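PDB 6E0S: MEM-A1 from Soil metagenome, which probably hydrolyses beta-lactam antibiotics with zinc bound at its active site, as a subclass B3 metallo-beta-lactamase. Local coordinates for residues D23-Q28 against A67-Q72; Q28-V33 against I74-F79. All coordinates share one frame; numbering follows the deposited sequence.

Contact 1: D23-Q28 against A67-Q72; sequences DWNDPQ and APQIAQ
Asn25 meets Gln69 through its backbone: NE2 of Gln69 donates to the carbonyl O of Asn25 over 3.1 Å, with an N-H...O angle of 155°. The donor lies in the carbonyl plane on a lone pair, and the acceptor sits in the plane of the glutamine amide, which a chain extended beyond CG (chi2 -177°) carries straight out from the helix. The Asn25 side chain serves other partners, OD1 bonding to Ser66 OG and ND2 to Ser63 OG, and across this contact its CB and OD1 each come to 3.9 Å from Gln69 NE2. Asn25 is the third residue of a type I beta turn, Asp23 to Asp26, closed by Asp26 N on Asp23 O. The turn sets the start of the modelled chain beside helix 66-76 of the metallo-beta-lactamase fold, with the Asn25 side chain about 11 Å from a bound zinc ion. Asp26 follows and turns its carbonyl to a water, which donates to Asp26 O at 3.1 Å and to Gln69 OE1 at 2.8 Å. Past Pro27, whose CA comes within 4.3 Å of Gln69 OE1, the same water accepts a weak bond from Gln28 N.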
ATOM      1  N   ASP A  23      -0.187   5.330  17.932  1.00 74.70           N
ATOM      2  CA  ASP A  23      -1.590   5.441  17.541  1.00 72.93           C
ATOM      3  C   ASP A  23      -1.898   4.562  16.333  1.00 66.07           C
ATOM      4  O   ASP A  23      -2.904   3.846  16.319  1.00 63.62           O
ATOM      5  CB  ASP A  23      -1.954   6.895  17.229  1.00 77.94           C
ATOM      6  CG  ASP A  23      -2.847   7.512  18.290  1.00 82.55           C
ATOM      7  OD1 ASP A  23      -3.233   6.788  19.238  1.00 82.92           O
ATOM      8  OD2 ASP A  23      -3.164   8.719  18.174  1.00 85.85           O
ATOM      9  N   TRP A  24      -1.025   4.626  15.321  1.00 63.00           N
ATOM     10  CA  TRP A  24      -1.253   3.867  14.093  1.00 56.39           C
ATOM     11  C   TRP A  24      -1.413   2.379  14.377  1.00 50.72           C
ATOM     12  O   TRP A  24      -2.284   1.725  13.804  1.00 45.70           O
ATOM     13  CB  TRP A  24      -0.116   4.100  13.106  1.00 56.97           C
ATOM     14  CG  TRP A  24      -0.163   5.465  12.502  1.00 59.51           C
ATOM     15  CD1 TRP A  24      -1.208   6.355  12.556  1.00 60.47           C
ATOM     16  CD2 TRP A  24       0.878   6.114  11.759  1.00 61.22           C
ATOM     17  NE1 TRP A  24      -0.877   7.516  11.891  1.00 62.90           N
ATOM     18  CE2 TRP A  24       0.396   7.396  11.394  1.00 63.66           C
ATOM     19  CE3 TRP A  24       2.168   5.741  11.370  1.00 61.66           C
ATOM     20  CZ2 TRP A  24       1.160   8.299  10.651  1.00 66.94           C
ATOM     21  CZ3 TRP A  24       2.927   6.639  10.631  1.00 64.98           C
ATOM     22  CH2 TRP A  24       2.420   7.905  10.281  1.00 67.73           C
ATOM     23  N   ASN A  25      -0.616   1.840  15.296  1.00 51.43           N
ATOM     24  CA  ASN A  25      -0.623   0.410  15.583  1.00 47.97           C
ATOM     25  C   ASN A  25      -1.677   0.009  16.607  1.00 48.67           C
ATOM     26  O   ASN A  25      -1.626  -1.112  17.122  1.00 47.52           O
ATOM     27  CB  ASN A  25       0.772  -0.030  16.049  1.00 47.21           C
ATOM     28  CG  ASN A  25       1.707  -0.265  14.879  1.00 43.84           C
ATOM     29  OD1 ASN A  25       1.494  -1.190  14.116  1.00 39.41           O
ATOM     30  ND2 ASN A  25       2.731   0.588  14.726  1.00 46.69           N
ATOM     31  N   ASP A  26      -2.621   0.899  16.922  1.00 50.16           N
ATOM     32  CA  ASP A  26      -3.698   0.563  17.838  1.00 49.22           C
ATOM     33  C   ASP A  26      -4.508  -0.626  17.315  1.00 44.01           C
ATOM     34  O   ASP A  26      -4.491  -0.936  16.112  1.00 40.06           O
ATOM     35  CB  ASP A  26      -4.605   1.775  18.055  1.00 51.07           C
ATOM     36  CG  ASP A  26      -4.130   2.647  19.195  1.00 55.03           C
ATOM     37  OD1 ASP A  26      -3.383   2.123  20.053  1.00 56.08           O
ATOM     38  OD2 ASP A  26      -4.479   3.852  19.226  1.00 57.36           O
ATOM     39  N   PRO A  27      -5.229  -1.308  18.216  1.00 43.07           N
ATOM     40  CA  PRO A  27      -5.979  -2.508  17.820  1.00 39.97           C
ATOM     41  C   PRO A  27      -7.040  -2.225  16.763  1.00 37.91           C
ATOM     42  O   PRO A  27      -7.651  -1.152  16.722  1.00 39.67           O
ATOM     43  CB  PRO A  27      -6.625  -2.966  19.134  1.00 40.69           C
ATOM     44  CG  PRO A  27      -5.717  -2.448  20.196  1.00 43.84           C
ATOM     45  CD  PRO A  27      -5.229  -1.123  19.681  1.00 45.41           C
ATOM     46  N   GLN A  28      -7.253  -3.221  15.909  1.00 33.24           N
ATOM     47  CA  GLN A  28      -8.281  -3.177  14.876  1.00 29.35           C
ATOM     48  C   GLN A  28      -8.667  -4.611  14.554  1.00 25.46           C
ATOM     49  O   GLN A  28      -7.835  -5.391  14.082  1.00 25.02           O
ATOM     50  CB  GLN A  28      -7.772  -2.453  13.621  1.00 29.34           C
ATOM     51  CG  GLN A  28      -8.719  -2.529  12.434  1.00 27.00           C
ATOM     52  CD  GLN A  28     -10.036  -1.824  12.715  1.00 26.76           C
ATOM     53  OE1 GLN A  28     -10.057  -0.682  13.215  1.00 28.84           O
ATOM     54  NE2 GLN A  28     -11.149  -2.512  12.438  1.00 24.91           N
ATOM     55  N   ALA A  67       3.662  -6.113  12.509  1.00 19.57           N
ATOM     56  CA  ALA A  67       3.789  -7.454  11.946  1.00 17.37           C
ATOM     57  C   ALA A  67       3.161  -8.541  12.824  1.00 19.16           C
ATOM     58  O   ALA A  67       2.378  -9.342  12.297  1.00 18.33           O
ATOM     59  CB  ALA A  67       5.267  -7.722  11.636  1.00 17.70           C
ATOM     60  N   PRO A  68       3.398  -8.614  14.129  1.00 19.68           N
ATOM     61  CA  PRO A  68       2.731  -9.692  14.899  1.00 21.20           C
ATOM     62  C   PRO A  68       1.220  -9.550  14.960  1.00 21.11           C
ATOM     63  O   PRO A  68       0.517 -10.571  14.989  1.00 20.04           O
ATOM     64  CB  PRO A  68       3.374  -9.597  16.289  1.00 22.92           C
ATOM     65  CG  PRO A  68       3.965  -8.248  16.339  1.00 24.39           C
ATOM     66  CD  PRO A  68       4.393  -7.911  14.951  1.00 21.66           C
ATOM     67  N   GLN A  69       0.693  -8.320  14.939  1.00 19.20           N
ATOM     68  CA  GLN A  69      -0.762  -8.120  14.900  1.00 19.92           C
ATOM     69  C   GLN A  69      -1.347  -8.576  13.570  1.00 18.78           C
ATOM     70  O   GLN A  69      -2.430  -9.177  13.532  1.00 20.52           O
ATOM     71  CB  GLN A  69      -1.103  -6.645  15.142  1.00 22.16           C
ATOM     72  CG  GLN A  69      -0.640  -6.118  16.496  1.00 26.47           C
ATOM     73  CD  GLN A  69      -1.055  -4.685  16.713  1.00 29.93           C
ATOM     74  OE1 GLN A  69      -2.204  -4.412  17.059  1.00 30.35           O
ATOM     75  NE2 GLN A  69      -0.123  -3.750  16.499  1.00 31.37           N
ATOM     76  N   ILE A  70      -0.647  -8.306  12.464  1.00 17.45           N
ATOM     77  CA  ILE A  70      -1.127  -8.754  11.149  1.00 17.59           C
ATOM     78  C   ILE A  70      -1.135 -10.271  11.095  1.00 17.35           C
ATOM     79  O   ILE A  70      -2.095 -10.900  10.612  1.00 16.78           O
ATOM     80  CB  ILE A  70      -0.262  -8.153  10.016  1.00 16.93           C
ATOM     81  CG1 ILE A  70      -0.508  -6.630   9.907  1.00 17.03           C
ATOM     82  CG2 ILE A  70      -0.545  -8.870   8.635  1.00 17.10           C
ATOM     83  CD1 ILE A  70       0.618  -5.862   9.182  1.00 18.16           C
ATOM     84  N   ALA A  71      -0.087 -10.888  11.636  1.00 16.10           N
ATOM     85  CA  ALA A  71      -0.056 -12.345  11.688  1.00 17.61           C
ATOM     86  C   ALA A  71      -1.220 -12.880  12.511  1.00 16.66           C
ATOM     87  O   ALA A  71      -1.931 -13.811  12.094  1.00 16.79           O
ATOM     88  CB  ALA A  71       1.281 -12.810  12.274  1.00 18.63           C
ATOM     89  N   GLN A  72      -1.425 -12.303  13.693  1.00 17.49           N
ATOM     90  CA  GLN A  72      -2.526 -12.754  14.524  0.50 19.29           C
ATOM     91  C   GLN A  72      -3.864 -12.547  13.823  1.00 18.82           C
ATOM     92  O   GLN A  72      -4.744 -13.406  13.913  1.00 20.38           O
ATOM     93  CB  GLN A  72      -2.456 -12.054  15.878  0.50 20.72           C
ATOM     94  CG  GLN A  72      -1.328 -12.624  16.724  0.50 20.84           C
ATOM     95  CD  GLN A  72      -0.584 -11.584  17.535  0.50 21.18           C
ATOM     96  OE1 GLN A  72      -1.055 -10.461  17.705  0.50 20.55           O
ATOM     97  NE2 GLN A  72       0.588 -11.960  18.048  0.50 20.82           N
TER
HETATM   98  O   HOH W   1      -4.438  -3.982  15.384  1.00 30.43           O

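Contact 2: Q28-V33 against I74-F79; sequences QEPFAV and IRQLGF
Pro30 packs its ring against two consecutive residues, Gln76 and Leu77, at the C-terminal end of helix 66-76. Its CB lies 4.0 Å from Leu77 CD1, and Leu77 CG is almost as near, so the leucine presents its branch point and methyls to one corner of the pyrrolidine. Around the ring, CG and CD instead meet the amide end of Gln76, with Pro30 CD 3.8 Å from Gln76 OE1; the two side chains cross at about a right angle.

Gln76 reaches that far because CG stands anti to the backbone N (chi1 176°) and the chain runs on extended. Its NE2 then donates to Glu29 OE2 at 2.7 Å, meeting the carboxylate from the syn side and somewhat out of its plane. The N-H...O angle is 148°. Glu29 comes to meet it through a bend in its chain at chi2. A water joins the other two oxygens, donating to Glu29 OE1 at 2.7 Å and to Gln76 OE1 at 2.8 Å, so carboxylate and amide are tied at both ends although their planes are 48° apart.

Leu77 also touches Val40 and Tyr38, which continues the apolar patch from Pro30 towards strand 37-39. Immediately after it the chain leaves the helix at Gly78, whose phi is positive; Gly78 N bonds to Arg75 O and Phe79 N to Ile74 O. This is a Schellman motif, and the contact sets that helix end against the lead-in to strand 31-34, an outermost strand of the seven-stranded sheet.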
ATOM      1  N   GLN A  28      -7.253  -3.221  15.909  1.00 33.24           N
ATOM      2  CA  GLN A  28      -8.281  -3.177  14.876  1.00 29.35           C
ATOM      3  C   GLN A  28      -8.667  -4.611  14.554  1.00 25.46           C
ATOM      4  O   GLN A  28      -7.835  -5.391  14.082  1.00 25.02           O
ATOM      5  CB  GLN A  28      -7.772  -2.453  13.621  1.00 29.34           C
ATOM      6  CG  GLN A  28      -8.719  -2.529  12.434  1.00 27.00           C
ATOM      7  CD  GLN A  28     -10.036  -1.824  12.715  1.00 26.76           C
ATOM      8  OE1 GLN A  28     -10.057  -0.682  13.215  1.00 28.84           O
ATOM      9  NE2 GLN A  28     -11.149  -2.512  12.438  1.00 24.91           N
ATOM     10  N   GLU A  29      -9.916  -4.962  14.779  1.00 24.38           N
ATOM     11  CA  GLU A  29     -10.367  -6.294  14.392  1.00 23.64           C
ATOM     12  C   GLU A  29     -10.363  -6.454  12.873  1.00 21.86           C
ATOM     13  O   GLU A  29     -10.780  -5.550  12.142  1.00 23.08           O
ATOM     14  CB  GLU A  29     -11.772  -6.570  14.917  1.00 25.80           C
ATOM     15  CG  GLU A  29     -11.820  -6.806  16.435  1.00 30.81           C
ATOM     16  CD  GLU A  29     -10.946  -8.003  16.885  1.00 32.60           C
ATOM     17  OE1 GLU A  29      -9.950  -7.789  17.605  1.00 34.29           O
ATOM     18  OE2 GLU A  29     -11.267  -9.155  16.508  1.00 31.74           O
ATOM     19  N   PRO A  30      -9.939  -7.607  12.382  1.00 21.44           N
ATOM     20  CA  PRO A  30      -9.940  -7.848  10.935  1.00 19.91           C
ATOM     21  C   PRO A  30     -11.351  -8.073  10.418  1.00 19.45           C
ATOM     22  O   PRO A  30     -12.287  -8.361  11.173  1.00 20.54           O
ATOM     23  CB  PRO A  30      -9.083  -9.110  10.788  1.00 19.17           C
ATOM     24  CG  PRO A  30      -9.203  -9.818  12.145  1.00 20.39           C
ATOM     25  CD  PRO A  30      -9.293  -8.694  13.153  1.00 20.86           C
ATOM     26  N   PHE A  31     -11.504  -7.952   9.109  1.00 18.32           N
ATOM     27  CA  PHE A  31     -12.826  -8.109   8.518  1.00 18.45           C
ATOM     28  C   PHE A  31     -12.695  -8.470   7.056  1.00 17.84           C
ATOM     29  O   PHE A  31     -11.739  -8.074   6.383  1.00 18.35           O
ATOM     30  CB  PHE A  31     -13.687  -6.836   8.644  1.00 21.17           C
ATOM     31  CG  PHE A  31     -12.972  -5.533   8.258  1.00 20.66           C
ATOM     32  CD1 PHE A  31     -12.218  -4.833   9.201  1.00 20.55           C
ATOM     33  CD2 PHE A  31     -13.121  -4.981   6.984  1.00 18.39           C
ATOM     34  CE1 PHE A  31     -11.582  -3.636   8.847  1.00 20.41           C
ATOM     35  CE2 PHE A  31     -12.498  -3.765   6.632  1.00 19.15           C
ATOM     36  CZ  PHE A  31     -11.727  -3.099   7.572  1.00 20.26           C
ATOM     37  N   ALA A  32     -13.682  -9.215   6.567  1.00 18.75           N
ATOM     38  CA  ALA A  32     -13.838  -9.412   5.136  1.00 17.54           C
ATOM     39  C   ALA A  32     -14.226  -8.108   4.465  1.00 18.28           C
ATOM     40  O   ALA A  32     -15.069  -7.364   4.977  1.00 20.11           O
ATOM     41  CB  ALA A  32     -14.915 -10.459   4.859  1.00 18.43           C
ATOM     42  N   VAL A  33     -13.630  -7.844   3.296  1.00 17.55           N
ATOM     43  CA  VAL A  33     -13.964  -6.628   2.571  1.00 18.76           C
ATOM     44  C   VAL A  33     -14.899  -7.032   1.431  1.00 19.25           C
ATOM     45  O   VAL A  33     -16.032  -6.556   1.345  1.00 18.92           O
ATOM     46  CB  VAL A  33     -12.711  -5.887   2.064  1.00 18.76           C
ATOM     47  CG1 VAL A  33     -13.108  -4.670   1.315  1.00 18.50           C
ATOM     48  CG2 VAL A  33     -11.830  -5.482   3.281  1.00 20.17           C
ATOM     49  N   ILE A  74      -4.426 -12.604  10.529  1.00 17.91           N
ATOM     50  CA  ILE A  74      -4.508 -13.671   9.532  1.00 17.53           C
ATOM     51  C   ILE A  74      -4.960 -14.982  10.184  1.00 19.56           C
ATOM     52  O   ILE A  74      -5.910 -15.624   9.720  1.00 17.65           O
ATOM     53  CB  ILE A  74      -3.156 -13.808   8.800  1.00 14.75           C
ATOM     54  CG1 ILE A  74      -2.917 -12.564   7.935  1.00 13.79           C
ATOM     55  CG2 ILE A  74      -3.120 -15.075   7.899  1.00 15.42           C
ATOM     56  CD1 ILE A  74      -1.412 -12.412   7.439  1.00 14.36           C
ATOM     57  N   ARG A  75      -4.316 -15.375  11.298  1.00 19.19           N
ATOM     58  CA  ARG A  75      -4.670 -16.631  11.966  1.00 21.62           C
ATOM     59  C   ARG A  75      -6.080 -16.572  12.535  1.00 21.68           C
ATOM     60  O   ARG A  75      -6.838 -17.555  12.477  1.00 20.88           O
ATOM     61  CB  ARG A  75      -3.684 -16.935  13.102  1.00 22.95           C
ATOM     62  CG  ARG A  75      -2.225 -17.078  12.720  1.00 23.72           C
ATOM     63  CD  ARG A  75      -1.390 -17.571  13.909  1.00 25.18           C
ATOM     64  NE  ARG A  75       0.030 -17.408  13.646  1.00 25.11           N
ATOM     65  CZ  ARG A  75       0.793 -16.450  14.163  1.00 23.20           C
ATOM     66  NH1 ARG A  75       0.281 -15.573  15.031  1.00 21.21           N
ATOM     67  NH2 ARG A  75       2.094 -16.395  13.842  1.00 22.03           N
ATOM     68  N   GLN A  76      -6.444 -15.422  13.095  1.00 22.01           N
ATOM     69  CA  GLN A  76      -7.751 -15.284  13.720  1.00 24.30           C
ATOM     70  C   GLN A  76      -8.855 -15.561  12.710  1.00 23.21           C
ATOM     71  O   GLN A  76      -9.883 -16.163  13.049  1.00 24.57           O
ATOM     72  CB  GLN A  76      -7.866 -13.876  14.299  1.00 26.89           C
ATOM     73  CG  GLN A  76      -9.171 -13.498  14.894  1.00 29.42           C
ATOM     74  CD  GLN A  76      -9.129 -12.061  15.421  1.00 29.07           C
ATOM     75  OE1 GLN A  76      -8.067 -11.415  15.440  1.00 28.18           O
ATOM     76  NE2 GLN A  76     -10.270 -11.573  15.860  1.00 29.95           N
ATOM     77  N   LEU A  77      -8.652 -15.132  11.461  1.00 20.59           N
ATOM     78  CA  LEU A  77      -9.641 -15.361  10.413  1.00 21.72           C
ATOM     79  C   LEU A  77      -9.686 -16.807   9.936  1.00 23.28           C
ATOM     80  O   LEU A  77     -10.564 -17.144   9.128  1.00 25.48           O
ATOM     81  CB  LEU A  77      -9.364 -14.445   9.213  1.00 20.94           C
ATOM     82  CG  LEU A  77      -9.573 -12.937   9.400  1.00 19.77           C
ATOM     83  CD1 LEU A  77      -8.979 -12.184   8.192  1.00 18.55           C
ATOM     84  CD2 LEU A  77     -11.051 -12.582   9.554  1.00 20.36           C
ATOM     85  N   GLY A  78      -8.766 -17.646  10.382  1.00 22.06           N
ATOM     86  CA  GLY A  78      -8.743 -19.054  10.043  1.00 21.35           C
ATOM     87  C   GLY A  78      -7.700 -19.457   9.011  1.00 22.91           C
ATOM     88  O   GLY A  78      -7.733 -20.601   8.534  1.00 25.57           O
ATOM     89  N   PHE A  79      -6.784 -18.570   8.658  1.00 20.54           N
ATOM     90  CA  PHE A  79      -5.738 -18.843   7.683  1.00 19.54           C
ATOM     91  C   PHE A  79      -4.394 -19.092   8.385  1.00 21.68           C
ATOM     92  O   PHE A  79      -4.207 -18.768   9.558  1.00 21.60           O
ATOM     93  CB  PHE A  79      -5.615 -17.667   6.704  1.00 17.31           C
ATOM     94  CG  PHE A  79      -6.881 -17.372   5.934  1.00 19.11           C
ATOM     95  CD1 PHE A  79      -7.634 -16.237   6.211  1.00 18.75           C
ATOM     96  CD2 PHE A  79      -7.325 -18.243   4.939  1.00 20.71           C
ATOM     97  CE1 PHE A  79      -8.808 -15.955   5.496  1.00 20.46           C
ATOM     98  CE2 PHE A  79      -8.494 -17.958   4.223  1.00 21.37           C
ATOM     99  CZ  PHE A  79      -9.230 -16.815   4.518  1.00 22.32           C
TER
HETATM  100  O   HOH W   2      -7.671  -9.019  16.804  1.00 31.37           O

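Contacts 1 and 2 are both surface contacts, with no buried residue among those that touch, and their centres are 11 Å apart. Each joins the segment leading into strand 31-34 to helix 66-76; the chain passes from one to the other through Gln28, and moves along the helix from its earlier turns to its C-terminal end. Both use a glutamine amide and one bridging water. Contact 1 is polar in character: the amide donates to one backbone carbonyl and reaches a second through the water. Contact 2 pairs it with a carboxylate, adds a proline-leucine contact and buries more area, 207 against 112 Å². Contact 1 is the one nearer the zinc site.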